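Local coordinates for MOBA relate protein (Mycobacterium sp., PDB 2WAW) that is of unknown function but carries a MobA-like nucleotidyltransferase domain of the GT-A type, consistent with transfer of a nucleotide from an NTP, at residues 181-184 with 185-189. Sequence-based numbering, arbitrary orientation. Where two conformers were deposited one is given.
Sequences DVDT and WDDYE
Thr184 is the N-cap of the helix that starts at Trp185, and its carbonyl O accepts the first backbone bond, from Tyr188 N at 3.2 Å, while the chain before it, extended at Asp181 and Val182, turns at Asp183 and lies alongside that first turn, with the CA atoms of Val182 and Asp187 5.0 Å apart. The hydroxyl of Thr184, turned between its own backbone N and carbonyl carbon (chi1 59°), faces into the turn, and OG1 accepts a nearly straight bond from Asp187 N at 3.1 Å. Asp187 reaches back along the chain to complete a capping box: its OD2 takes Thr184 N in a longer, more bent bond of 3.3 Å, met 47° above the carboxylate plane. Asp187 OD2 also receives Asp183 N at 2.8 Å on its anti lone pair, so two successive amides grip it and tie the incoming chain to the helix end. With CG anti to its carbonyl carbon (chi1 -77°), the Asp187 carboxylate is directed at these amides; its other oxygen, OD1, forms a salt bridge with Arg190, which also pairs with Asp186. The two amides and Arg190 may ease the closeness of the Asp183 carboxylate to that of Asp187. A water donates to both Asp181 O and Asp187 O, bridging loop and helix. On the apolar side, Val182 CG1 packs alongside Tyr188 CB at 3.9 Å. Farther round the helix, Tyr188 CD2 lies over one face of the Trp185 indole, near its rim, and Trp185 NE1 donates to Glu189 OE2 at 3.0 Å. Residues 181-184 end the loop after edge strand 169-173 and lead into the C-terminal helix 185-197; the backbone N and O of Val182 bond to the side chains of Asp105, beyond strand 98-103, and Lys23, while Tyr188 OH bonds to Pro27 O in short strand 27-28.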
loop_
_atom_site.group_PDB
_atom_site.type_symbol
_atom_site.label_atom_id
_atom_site.label_comp_id
_atom_site.label_asym_id
_atom_site.label_seq_id
_atom_site.Cartn_x
_atom_site.Cartn_y
_atom_site.Cartn_z
ATOM N N ASP A 181 -4.057 -9.937 -3.200
ATOM C CA ASP A 181 -4.754 -9.024 -2.296
ATOM C C ASP A 181 -6.098 -9.631 -1.903
ATOM O O ASP A 181 -6.406 -10.761 -2.290
ATOM C CB ASP A 181 -4.896 -7.615 -2.893
ATOM C CG ASP A 181 -5.477 -7.617 -4.299
ATOM O OD1 ASP A 181 -6.304 -8.504 -4.623
ATOM O OD2 ASP A 181 -5.105 -6.715 -5.080
ATOM N N VAL A 182 -6.892 -8.903 -1.121
ATOM C CA VAL A 182 -8.099 -9.492 -0.545
ATOM C C VAL A 182 -9.318 -8.578 -0.753
ATOM O O VAL A 182 -9.447 -7.541 -0.078
ATOM C CB VAL A 182 -7.889 -9.809 0.974
ATOM C CG1 VAL A 182 -9.175 -10.382 1.601
ATOM C CG2 VAL A 182 -6.730 -10.798 1.145
ATOM N N ASP A 183 -10.175 -8.958 -1.707
ATOM C CA ASP A 183 -11.459 -8.290 -1.970
ATOM C C ASP A 183 -12.616 -9.096 -1.399
ATOM O O ASP A 183 -13.641 -8.538 -0.983
ATOM C CB ASP A 183 -11.735 -8.165 -3.484
ATOM C CG ASP A 183 -10.824 -7.185 -4.194
ATOM O OD1 ASP A 183 -10.303 -6.245 -3.558
ATOM O OD2 ASP A 183 -10.637 -7.359 -5.425
ATOM N N THR A 184 -12.484 -10.419 -1.458
ATOM C CA THR A 184 -13.602 -11.310 -1.176
ATOM C C THR A 184 -13.128 -12.386 -0.204
ATOM O O THR A 184 -11.920 -12.551 0.001
ATOM C CB THR A 184 -14.069 -12.041 -2.451
ATOM O OG1 THR A 184 -12.972 -12.799 -2.983
ATOM C CG2 THR A 184 -14.574 -11.057 -3.519
ATOM N N TRP A 185 -14.066 -13.125 0.387
ATOM C CA TRP A 185 -13.680 -14.208 1.293
ATOM C C TRP A 185 -12.827 -15.240 0.564
ATOM O O TRP A 185 -11.829 -15.743 1.103
ATOM C CB TRP A 185 -14.894 -14.884 1.950
ATOM C CG TRP A 185 -14.425 -15.748 3.074
ATOM C CD1 TRP A 185 -14.146 -17.080 3.012
ATOM C CD2 TRP A 185 -14.086 -15.324 4.401
ATOM N NE1 TRP A 185 -13.683 -17.525 4.235
ATOM C CE2 TRP A 185 -13.628 -16.465 5.101
ATOM C CE3 TRP A 185 -14.140 -14.087 5.076
ATOM C CZ2 TRP A 185 -13.226 -16.416 6.448
ATOM C CZ3 TRP A 185 -13.738 -14.038 6.415
ATOM C CH2 TRP A 185 -13.283 -15.198 7.080
ATOM N N ASP A 186 -13.173 -15.517 -0.690
ATOM C CA ASP A 186 -12.372 -16.441 -1.485
ATOM C C ASP A 186 -10.923 -15.952 -1.629
ATOM O O ASP A 186 -10.001 -16.746 -1.517
ATOM C CB ASP A 186 -12.971 -16.673 -2.871
ATOM C CG ASP A 186 -12.298 -17.816 -3.600
ATOM O OD1 ASP A 186 -12.526 -18.985 -3.224
ATOM O OD2 ASP A 186 -11.541 -17.552 -4.554
ATOM N N ASP A 187 -10.731 -14.655 -1.861
ATOM C CA ASP A 187 -9.382 -14.093 -1.962
ATOM C C ASP A 187 -8.586 -14.369 -0.667
ATOM O O ASP A 187 -7.401 -14.700 -0.693
ATOM C CB ASP A 187 -9.449 -12.583 -2.137
ATOM C CG ASP A 187 -9.822 -12.141 -3.548
ATOM O OD1 ASP A 187 -9.753 -12.933 -4.495
ATOM O OD2 ASP A 187 -10.148 -10.952 -3.710
ATOM N N TYR A 188 -9.255 -14.183 0.463
ATOM C CA TYR A 188 -8.641 -14.385 1.779
ATOM C C TYR A 188 -8.183 -15.827 1.939
ATOM O O TYR A 188 -7.055 -16.070 2.347
ATOM C CB TYR A 188 -9.622 -14.025 2.890
ATOM C CG TYR A 188 -9.155 -14.475 4.254
ATOM C CD1 TYR A 188 -7.878 -14.122 4.746
ATOM C CD2 TYR A 188 -9.980 -15.248 5.052
ATOM C CE1 TYR A 188 -7.454 -14.561 6.002
ATOM C CE2 TYR A 188 -9.578 -15.670 6.300
ATOM C CZ TYR A 188 -8.318 -15.324 6.770
ATOM O OH TYR A 188 -7.926 -15.733 8.020
ATOM N N GLU A 189 -9.057 -16.781 1.620
ATOM C CA GLU A 189 -8.692 -18.185 1.775
ATOM C C GLU A 189 -7.538 -18.559 0.867
ATOM O O GLU A 189 -6.688 -19.357 1.264
ATOM C CB GLU A 189 -9.885 -19.105 1.562
ATOM C CG GLU A 189 -10.995 -18.880 2.584
ATOM C CD GLU A 189 -11.662 -20.170 3.009
ATOM O OE1 GLU A 189 -11.469 -21.203 2.327
ATOM O OE2 GLU A 189 -12.343 -20.155 4.048
HETATM O O HOH W 1 -5.924 -13.499 -2.673
HETATM O O HOH W 2 -8.133 -10.057 -5.340
#